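Long-range contacts in 2-dehydropantoate 2-reductase (Enterococcus faecium, PDB 3WFI), which belongs to the ketopantoate reductase family, binds NAD(+) and acts as a D-mandelate dehydrogenase, interconverting D-mandelate and the corresponding 2-keto acid: residues Glu148-Gly153 with Ala174-Asn179; Ile180-Tyr185 with Ile234-Pro239; Ala188-Thr193 with Ile242-Ser247. All coordinates share one frame; numbering follows the deposited sequence.

The three contacts follow the chain from the edge of the nucleotide-binding sheet into the helical C-terminal part. Interaction 1 is a parallel strand pair, partly buried and held mainly by backbone hydrogen bonds. Interactions 2 and 3 join helix 180-191 to the 234-247 region: the first half of the helix meets the loop before helix 238-246, and its last turn meets that helix. Interaction 2, partly buried, mixes ring faces and aliphatic branches with one hydrogen bond, whereas interaction 3 is buried and rests on cysteine sulfur, a valine methyl and a histidine ring, with no hydrogen bond between segments. Gln150 links interactions 1 and 2 through His181 N; Leu236 touches Cys189 between interactions 2 and 3.

Interaction 1. Residues Glu148-Gly153 with Ala174-Asn179; sequences ELQNLG and AHFSDN
The ring of Phe176 meets the amide of Asn151 at its edge: OD1 lies in the ring plane, 3.5 Å from CE1, and the amide and ring planes are only 21° apart. An amide oxygen suits this place because the C-H groups of an aromatic rim carry slight positive charge. Helix 157-168 also packs against the Phe176 side chain, through Ala160 and Glu157, and Lys161 makes a cation-pi interaction with the ring. The Asn151 amide has its rotation fixed by ND2, which donates to Gly153 O at 2.7 Å, almost in the amide plane, and more weakly to Glu157 OE2.

The backbones here form a parallel strand pair. Leu149 N donates to His175 O over 2.9 Å, and Leu149 O accepts from Ser177 N over 3.0 Å, so one leucine bonds to residues on either side of Phe176. A CA-H...O contact from Glu148 also reaches His175 O. Strands 147-151 and 174-176 belong to a beta-alpha-beta unit connected by helix 157-168, and the second of them is the edge strand of the Rossmann-type sheet within the chain. Leu149, on the same sheet face as Phe176, turns its aliphatic branches to Leu167 of that helix, a buried setting suited to leucine. On the other face Glu148 packs CB on Ile180 CD1.

Gln150 reaches past the end of the strand pairing. Its CB lies 3.3 Å from Ser177 O; CG is anti to the backbone N (chi1 -172°), and the extended chain beyond it brings NE2 near Asp178 O in a weak hydrogen bond. OE1 accepts from His181 N in the first turn of helix 180-191. Just before that helix Ser177 OG accepts from Asn179 N at 3.1 Å, forming an ST turn.

Interaction 2. Residues Ile180-Tyr185 with Ile234-Pro239; sequences IHYSIY and IELDVP
Asp237 N donates to Tyr182 OH across 3.0 Å, nearly straight at 169°. Tyr182 CG stands anti to the backbone N (chi1 -176°), which directs the start of the ring out from helix 180-191, and the length of the tyrosine carries OH across to the loop that leads into helix 238-246. On its way the ring lies against that loop: Leu236 CD2 sits 3.7 Å above one face, offset toward the rim, while Glu235 O comes to the edge in plane, 3.4 Å from CE1. The same CD2 methyl touches Tyr185 CB at 4.0 Å.

Ile234 packs mainly on His181 and Tyr182, with Tyr185 at the margin. Its CG1 lies over a face of the His181 ring, 3.9 Å from the centroid, while its CG2 branch touches Tyr182 CD1. The hydroxyl of Tyr185 bonds to Glu232. Asp237 occupies the N-cap position of helix 238-246, and its OD1 accepts from Glu240 N.

Because the Tyr182 hydroxyl serves as acceptor for Asp237 N, that bond does not use the hydroxyl's own proton, and it holds the phenol beside the N-cap residue of helix 238-246.

Interaction 3. Residues Ala188-Thr193 with Ile242-Ser247; sequences ACVNGT and IAHCES
Cys245 SG lies anti to its own carbonyl carbon (chi1 -68°), which points the sulfur at helix 180-191, and His244 CG is anti to the backbone N (chi1 180°), which starts its ring toward Val190. The arrangement is helix-helix packing inside the helical C-terminal domain, between the last turn of 180-191 and helix 238-246. The backbones come unusually close here, with Val190 CA and Cys245 CA 4.9 Å apart, and a small cysteine is well suited to such a close approach.

The sulfur of Cys245 rests largely on backbone, with Cys189 C and Val190 N each 3.7 Å from SG; Cys189 CB adds a side-chain contact at 4.0 Å. The two sulfurs, Cys189 SG and Cys245 SG, are 5.6 Å apart, so no disulfide joins the helices. To one side of Cys245, Val190 CG2 meets the CD2-NE2 side of the His244 ring, 3.4 Å from CD2, the two side chains crossing at about a right angle. Valine suits this place, being short and apolar: the same CG2 lies 4.1 Å from Cys245 SG.

Helix 214-231 closes round the same cluster, with Val218 on Cys245, Ile221 on Thr193 and Phe225 on Cys189. Thr193 turns its hydroxyl back to the end of helix 180-191, where the carbonyls of Cys189 and Val190 are both within reach, while OG1 itself lies 3.7 Å from Cys245 SG.

Interaction 1. Residues Glu148-Gly153 with Ala174-Asn179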
loop_
_atom_site.group_PDB
_atom_site.type_symbol
_atom_site.label_atom_id
_atom_site.label_comp_id
_atom_site.label_asym_id
_atom_site.label_seq_id
_atom_site.Cartn_x
_atom_site.Cartn_y
_atom_site.Cartn_z
ATOM N N GLU B 148 -11.233 -9.631 -32.970
ATOM C CA GLU B 148 -9.905 -10.217 -33.028
ATOM C C GLU B 148 -9.802 -11.210 -31.886
ATOM O O GLU B 148 -10.244 -10.914 -30.774
ATOM C CB GLU B 148 -8.802 -9.162 -32.899
ATOM C CG GLU B 148 -8.822 -8.129 -34.025
ATOM C CD GLU B 148 -7.613 -7.211 -34.006
ATOM O OE1 GLU B 148 -6.917 -7.150 -32.972
ATOM O OE2 GLU B 148 -7.368 -6.546 -35.035
ATOM N N LEU B 149 -9.237 -12.385 -32.164
ATOM C CA LEU B 149 -9.199 -13.456 -31.162
ATOM C C LEU B 149 -7.966 -14.326 -31.276
ATOM O O LEU B 149 -7.335 -14.399 -32.335
ATOM C CB LEU B 149 -10.482 -14.311 -31.229
ATOM C CG LEU B 149 -10.756 -15.156 -32.484
ATOM C CD1 LEU B 149 -10.000 -16.482 -32.444
ATOM C CD2 LEU B 149 -12.244 -15.428 -32.640
ATOM N N GLN B 150 -7.631 -14.977 -30.165
ATOM C CA GLN B 150 -6.430 -15.779 -30.056
ATOM C C GLN B 150 -6.659 -17.030 -29.215
ATOM O O GLN B 150 -7.389 -16.998 -28.230
ATOM C CB GLN B 150 -5.319 -14.954 -29.409
ATOM C CG GLN B 150 -3.962 -15.642 -29.436
ATOM C CD GLN B 150 -2.828 -14.747 -28.991
ATOM O OE1 GLN B 150 -3.047 -13.637 -28.497
ATOM N NE2 GLN B 150 -1.594 -15.216 -29.199
ATOM N N ASN B 151 -6.012 -18.118 -29.608
ATOM C CA ASN B 151 -5.964 -19.327 -28.797
ATOM C C ASN B 151 -5.086 -19.128 -27.560
ATOM O O ASN B 151 -4.024 -18.528 -27.634
ATOM C CB ASN B 151 -5.449 -20.527 -29.612
ATOM C CG ASN B 151 -4.041 -20.316 -30.146
ATOM O OD1 ASN B 151 -3.811 -19.440 -30.976
ATOM N ND2 ASN B 151 -3.095 -21.110 -29.667
ATOM N N LEU B 152 -5.533 -19.640 -26.427
ATOM C CA LEU B 152 -4.648 -19.810 -25.268
ATOM C C LEU B 152 -3.861 -21.112 -25.233
ATOM O O LEU B 152 -2.803 -21.160 -24.612
ATOM C CB LEU B 152 -5.431 -19.690 -23.979
ATOM C CG LEU B 152 -5.964 -18.290 -23.764
ATOM C CD1 LEU B 152 -6.727 -18.264 -22.459
ATOM C CD2 LEU B 152 -4.834 -17.285 -23.734
ATOM N N GLY B 153 -4.354 -22.167 -25.863
ATOM C CA GLY B 153 -3.637 -23.440 -25.801
ATOM C C GLY B 153 -2.639 -23.611 -26.927
ATOM O O GLY B 153 -2.911 -23.246 -28.069
ATOM N N ALA B 174 -14.436 -11.346 -38.018
ATOM C CA ALA B 174 -13.516 -11.852 -37.011
ATOM C C ALA B 174 -12.188 -12.238 -37.636
ATOM O O ALA B 174 -12.148 -12.706 -38.774
ATOM C CB ALA B 174 -14.129 -13.056 -36.292
ATOM N N HIS B 175 -11.103 -12.061 -36.883
ATOM C CA HIS B 175 -9.765 -12.418 -37.351
ATOM C C HIS B 175 -8.902 -12.960 -36.234
ATOM O O HIS B 175 -9.014 -12.536 -35.082
ATOM C CB HIS B 175 -9.054 -11.199 -37.944
ATOM C CG HIS B 175 -9.841 -10.512 -39.010
ATOM N ND1 HIS B 175 -10.496 -9.324 -38.789
ATOM C CD2 HIS B 175 -10.091 -10.847 -40.294
ATOM C CE1 HIS B 175 -11.104 -8.947 -39.897
ATOM N NE2 HIS B 175 -10.887 -9.862 -40.822
ATOM N N PHE B 176 -8.035 -13.899 -36.595
ATOM C CA PHE B 176 -6.960 -14.324 -35.715
ATOM C C PHE B 176 -5.944 -13.204 -35.530
ATOM O O PHE B 176 -5.570 -12.530 -36.486
ATOM C CB PHE B 176 -6.245 -15.546 -36.296
ATOM C CG PHE B 176 -5.076 -16.004 -35.479
ATOM C CD1 PHE B 176 -5.268 -16.742 -34.321
ATOM C CD2 PHE B 176 -3.779 -15.684 -35.858
ATOM C CE1 PHE B 176 -4.190 -17.168 -33.564
ATOM C CE2 PHE B 176 -2.697 -16.101 -35.104
ATOM C CZ PHE B 176 -2.904 -16.850 -33.956
ATOM N N SER B 177 -5.482 -13.032 -34.293
ATOM C CA SER B 177 -4.346 -12.176 -33.995
ATOM C C SER B 177 -3.494 -12.855 -32.943
ATOM O O SER B 177 -4.023 -13.351 -31.966
ATOM C CB SER B 177 -4.820 -10.815 -33.486
ATOM O OG SER B 177 -3.741 -10.111 -32.897
ATOM N N ASP B 178 -2.175 -12.881 -33.140
ATOM C CA ASP B 178 -1.272 -13.469 -32.146
ATOM C C ASP B 178 -0.824 -12.445 -31.107
ATOM O O ASP B 178 0.084 -12.701 -30.317
ATOM C CB ASP B 178 -0.062 -14.130 -32.815
ATOM C CG ASP B 178 0.846 -13.137 -33.546
ATOM O OD1 ASP B 178 0.630 -11.911 -33.440
ATOM O OD2 ASP B 178 1.781 -13.598 -34.243
ATOM N N ASN B 179 -1.458 -11.282 -31.090
ATOM C CA ASN B 179 -0.996 -10.236 -30.180
ATOM C C ASN B 179 -2.021 -9.893 -29.116
ATOM O O ASN B 179 -1.777 -8.990 -28.314
ATOM C CB ASN B 179 -0.626 -8.997 -30.985
ATOM C CG ASN B 179 0.143 -7.968 -30.176
ATOM O OD1 ASN B 179 -0.313 -6.837 -30.017
ATOM N ND2 ASN B 179 1.304 -8.361 -29.641
#

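Interaction 2. Residues Ile180-Tyr185 with Ile234-Pro239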
loop_
_atom_site.group_PDB
_atom_site.type_symbol
_atom_site.label_atom_id
_atom_site.label_comp_id
_atom_site.label_asym_id
_atom_site.label_seq_id
_atom_site.Cartn_x
_atom_site.Cartn_y
_atom_site.Cartn_z
ATOM N N ILE B 180 -3.121 -10.656 -29.063
ATOM C CA ILE B 180 -4.245 -10.381 -28.148
ATOM C C ILE B 180 -3.800 -10.558 -26.694
ATOM O O ILE B 180 -4.124 -9.746 -25.836
ATOM C CB ILE B 180 -5.445 -11.340 -28.370
ATOM C CG1 ILE B 180 -6.008 -11.214 -29.776
ATOM C CG2 ILE B 180 -6.554 -11.077 -27.358
ATOM C CD1 ILE B 180 -6.411 -9.809 -30.167
ATOM N N HIS B 181 -3.076 -11.636 -26.428
ATOM C CA HIS B 181 -2.726 -12.010 -25.060
ATOM C C HIS B 181 -1.787 -10.937 -24.494
ATOM O O HIS B 181 -1.956 -10.457 -23.369
ATOM C CB HIS B 181 -2.042 -13.374 -25.063
ATOM C CG HIS B 181 -2.050 -14.073 -23.742
ATOM N ND1 HIS B 181 -2.497 -13.491 -22.574
ATOM C CD2 HIS B 181 -1.640 -15.319 -23.411
ATOM C CE1 HIS B 181 -2.372 -14.357 -21.584
ATOM N NE2 HIS B 181 -1.844 -15.470 -22.064
ATOM N N TYR B 182 -0.805 -10.554 -25.307
ATOM C CA TYR B 182 0.136 -9.504 -24.959
ATOM C C TYR B 182 -0.592 -8.210 -24.680
ATOM O O TYR B 182 -0.328 -7.573 -23.664
ATOM C CB TYR B 182 1.132 -9.277 -26.092
ATOM C CG TYR B 182 2.226 -8.258 -25.782
ATOM C CD1 TYR B 182 3.506 -8.664 -25.444
ATOM C CD2 TYR B 182 1.970 -6.887 -25.851
ATOM C CE1 TYR B 182 4.506 -7.742 -25.194
ATOM C CE2 TYR B 182 2.958 -5.946 -25.589
ATOM C CZ TYR B 182 4.231 -6.382 -25.260
ATOM O OH TYR B 182 5.211 -5.460 -24.982
ATOM N N SER B 183 -1.517 -7.826 -25.566
ATOM C CA SER B 183 -2.168 -6.528 -25.453
ATOM C C SER B 183 -3.103 -6.490 -24.247
ATOM O O SER B 183 -3.272 -5.440 -23.619
ATOM C CB SER B 183 -2.894 -6.124 -26.753
ATOM O OG SER B 183 -4.282 -6.314 -26.631
ATOM N N ILE B 184 -3.670 -7.645 -23.894
ATOM C CA ILE B 184 -4.503 -7.773 -22.702
ATOM C C ILE B 184 -3.633 -7.597 -21.424
ATOM O O ILE B 184 -4.056 -6.960 -20.451
ATOM C CB ILE B 184 -5.246 -9.150 -22.641
ATOM C CG1 ILE B 184 -6.266 -9.382 -23.765
ATOM C CG2 ILE B 184 -5.918 -9.370 -21.283
ATOM C CD1 ILE B 184 -6.531 -8.283 -24.761
ATOM N N TYR B 185 -2.429 -8.171 -21.417
ATOM C CA TYR B 185 -1.503 -7.968 -20.284
ATOM C C TYR B 185 -1.066 -6.516 -20.184
ATOM O O TYR B 185 -1.046 -5.960 -19.102
ATOM C CB TYR B 185 -0.293 -8.900 -20.358
ATOM C CG TYR B 185 -0.358 -10.098 -19.412
ATOM C CD1 TYR B 185 -0.586 -11.383 -19.893
ATOM C CD2 TYR B 185 -0.140 -9.943 -18.031
ATOM C CE1 TYR B 185 -0.622 -12.477 -19.016
ATOM C CE2 TYR B 185 -0.175 -11.022 -17.151
ATOM C CZ TYR B 185 -0.407 -12.283 -17.635
ATOM O OH TYR B 185 -0.427 -13.309 -16.710
ATOM N N ILE B 234 4.580 -15.001 -22.197
ATOM C CA ILE B 234 4.331 -13.678 -22.727
ATOM C C ILE B 234 5.429 -12.749 -22.210
ATOM O O ILE B 234 5.554 -12.539 -21.007
ATOM C CB ILE B 234 2.967 -13.140 -22.261
ATOM C CG1 ILE B 234 1.807 -14.004 -22.826
ATOM C CG2 ILE B 234 2.846 -11.669 -22.664
ATOM C CD1 ILE B 234 1.405 -13.671 -24.253
ATOM N N GLU B 235 6.216 -12.194 -23.117
ATOM C CA GLU B 235 7.371 -11.400 -22.743
ATOM C C GLU B 235 7.098 -9.923 -22.975
ATOM O O GLU B 235 7.270 -9.409 -24.072
ATOM C CB GLU B 235 8.587 -11.916 -23.508
ATOM C CG GLU B 235 9.893 -11.311 -23.049
ATOM C CD GLU B 235 11.108 -11.850 -23.804
ATOM O OE1 GLU B 235 10.950 -12.748 -24.666
ATOM O OE2 GLU B 235 12.230 -11.385 -23.517
ATOM N N LEU B 236 6.637 -9.239 -21.927
ATOM C CA LEU B 236 6.315 -7.814 -22.026
ATOM C C LEU B 236 7.561 -6.963 -22.201
ATOM O O LEU B 236 8.587 -7.226 -21.596
ATOM C CB LEU B 236 5.555 -7.332 -20.785
ATOM C CG LEU B 236 4.189 -7.977 -20.513
ATOM C CD1 LEU B 236 3.592 -7.421 -19.233
ATOM C CD2 LEU B 236 3.255 -7.757 -21.684
ATOM N N ASP B 237 7.465 -5.952 -23.053
ATOM C CA ASP B 237 8.470 -4.889 -23.125
ATOM C C ASP B 237 8.222 -3.967 -21.940
ATOM O O ASP B 237 7.427 -3.031 -22.017
ATOM C CB ASP B 237 8.325 -4.152 -24.467
ATOM C CG ASP B 237 9.381 -3.073 -24.684
ATOM O OD1 ASP B 237 9.934 -2.517 -23.716
ATOM O OD2 ASP B 237 9.643 -2.761 -25.851
ATOM N N VAL B 238 8.901 -4.234 -20.824
ATOM C CA VAL B 238 8.605 -3.531 -19.576
ATOM C C VAL B 238 8.758 -2.009 -19.677
ATOM O O VAL B 238 7.845 -1.272 -19.290
ATOM C CB VAL B 238 9.376 -4.132 -18.379
ATOM C CG1 VAL B 238 9.258 -3.237 -17.148
ATOM C CG2 VAL B 238 8.845 -5.529 -18.088
ATOM N N PRO B 239 9.877 -1.521 -20.240
ATOM C CA PRO B 239 9.974 -0.064 -20.385
ATOM C C PRO B 239 8.807 0.548 -21.173
ATOM O O PRO B 239 8.253 1.579 -20.757
ATOM C CB PRO B 239 11.313 0.132 -21.116
ATOM C CG PRO B 239 12.110 -1.078 -20.794
ATOM C CD PRO B 239 11.121 -2.203 -20.652
#

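Interaction 3. Residues Ala188-Thr193 with Ile242-Ser247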
loop_
_atom_site.group_PDB
_atom_site.type_symbol
_atom_site.label_atom_id
_atom_site.label_comp_id
_atom_site.label_asym_id
_atom_site.label_seq_id
_atom_site.Cartn_x
_atom_site.Cartn_y
_atom_site.Cartn_z
ATOM N N ALA B 188 -3.821 -4.555 -18.780
ATOM C CA ALA B 188 -4.018 -4.868 -17.353
ATOM C C ALA B 188 -2.997 -4.163 -16.471
ATOM O O ALA B 188 -3.303 -3.827 -15.315
ATOM C CB ALA B 188 -3.990 -6.374 -17.110
ATOM N N CYS B 189 -1.795 -3.934 -17.015
ATOM C CA CYS B 189 -0.777 -3.159 -16.309
ATOM C C CYS B 189 -1.280 -1.727 -16.046
ATOM O O CYS B 189 -1.139 -1.202 -14.942
ATOM C CB CYS B 189 0.553 -3.146 -17.086
ATOM S SG CYS B 189 1.453 -4.725 -17.065
ATOM N N VAL B 190 -1.907 -1.111 -17.045
ATOM C CA VAL B 190 -2.556 0.194 -16.843
ATOM C C VAL B 190 -3.645 0.095 -15.771
ATOM O O VAL B 190 -3.743 0.949 -14.890
ATOM C CB VAL B 190 -3.182 0.740 -18.150
ATOM C CG1 VAL B 190 -3.824 2.095 -17.901
ATOM C CG2 VAL B 190 -2.144 0.820 -19.264
ATOM N N ASN B 191 -4.458 -0.957 -15.845
ATOM C CA ASN B 191 -5.566 -1.134 -14.902
ATOM C C ASN B 191 -5.073 -1.500 -13.502
ATOM O O ASN B 191 -5.736 -1.192 -12.517
ATOM C CB ASN B 191 -6.557 -2.178 -15.392
ATOM C CG ASN B 191 -7.313 -1.726 -16.628
ATOM O OD1 ASN B 191 -7.441 -0.527 -16.903
ATOM N ND2 ASN B 191 -7.781 -2.686 -17.399
ATOM N N GLY B 192 -3.900 -2.123 -13.432
ATOM C CA GLY B 192 -3.284 -2.487 -12.170
ATOM C C GLY B 192 -2.419 -1.422 -11.517
ATOM O O GLY B 192 -1.850 -1.664 -10.451
ATOM N N THR B 193 -2.314 -0.246 -12.147
ATOM C CA THR B 193 -1.525 0.854 -11.615
ATOM C C THR B 193 -2.382 2.080 -11.358
ATOM O O THR B 193 -2.487 2.523 -10.227
ATOM C CB THR B 193 -0.336 1.216 -12.526
ATOM O OG1 THR B 193 -0.776 1.406 -13.879
ATOM C CG2 THR B 193 0.695 0.113 -12.492
ATOM N N ILE B 242 5.605 0.426 -19.022
ATOM C CA ILE B 242 5.706 1.473 -18.017
ATOM C C ILE B 242 5.381 2.841 -18.634
ATOM O O ILE B 242 4.575 3.602 -18.088
ATOM C CB ILE B 242 7.104 1.501 -17.355
ATOM C CG1 ILE B 242 7.290 0.262 -16.479
ATOM C CG2 ILE B 242 7.271 2.753 -16.504
ATOM C CD1 ILE B 242 8.729 -0.045 -16.100
ATOM N N ALA B 243 6.003 3.153 -19.766
ATOM C CA ALA B 243 5.732 4.432 -20.459
ATOM C C ALA B 243 4.250 4.551 -20.821
ATOM O O ALA B 243 3.643 5.621 -20.686
ATOM C CB ALA B 243 6.597 4.566 -21.704
ATOM N N HIS B 244 3.658 3.438 -21.236
ATOM C CA HIS B 244 2.231 3.418 -21.588
ATOM C C HIS B 244 1.330 3.712 -20.378
ATOM O O HIS B 244 0.366 4.480 -20.476
ATOM C CB HIS B 244 1.866 2.074 -22.217
ATOM C CG HIS B 244 0.425 1.961 -22.605
ATOM N ND1 HIS B 244 -0.173 2.829 -23.491
ATOM C CD2 HIS B 244 -0.535 1.075 -22.243
ATOM C CE1 HIS B 244 -1.443 2.493 -23.650
ATOM N NE2 HIS B 244 -1.691 1.441 -22.893
ATOM N N CYS B 245 1.634 3.093 -19.238
ATOM C CA CYS B 245 0.960 3.431 -17.986
ATOM C C CYS B 245 1.097 4.927 -17.670
ATOM O O CYS B 245 0.112 5.587 -17.310
ATOM C CB CYS B 245 1.544 2.609 -16.831
ATOM S SG CYS B 245 1.180 0.847 -16.922
ATOM N N GLU B 246 2.321 5.444 -17.804
ATOM C CA GLU B 246 2.625 6.821 -17.436
ATOM C C GLU B 246 2.072 7.874 -18.400
ATOM O O GLU B 246 1.943 9.046 -18.030
ATOM C CB GLU B 246 4.135 6.987 -17.217
ATOM C CG GLU B 246 4.607 6.177 -16.009
ATOM C CD GLU B 246 6.071 6.349 -15.694
ATOM O OE1 GLU B 246 6.817 6.911 -16.509
ATOM O OE2 GLU B 246 6.490 5.885 -14.621
ATOM N N SER B 247 1.725 7.462 -19.613
ATOM C CA SER B 247 1.034 8.346 -20.553
ATOM C C SER B 247 -0.339 8.804 -20.031
ATOM O O SER B 247 -0.853 9.847 -20.450
ATOM C CB SER B 247 0.883 7.662 -21.923
ATOM O OG SER B 247 -0.107 6.650 -21.904
#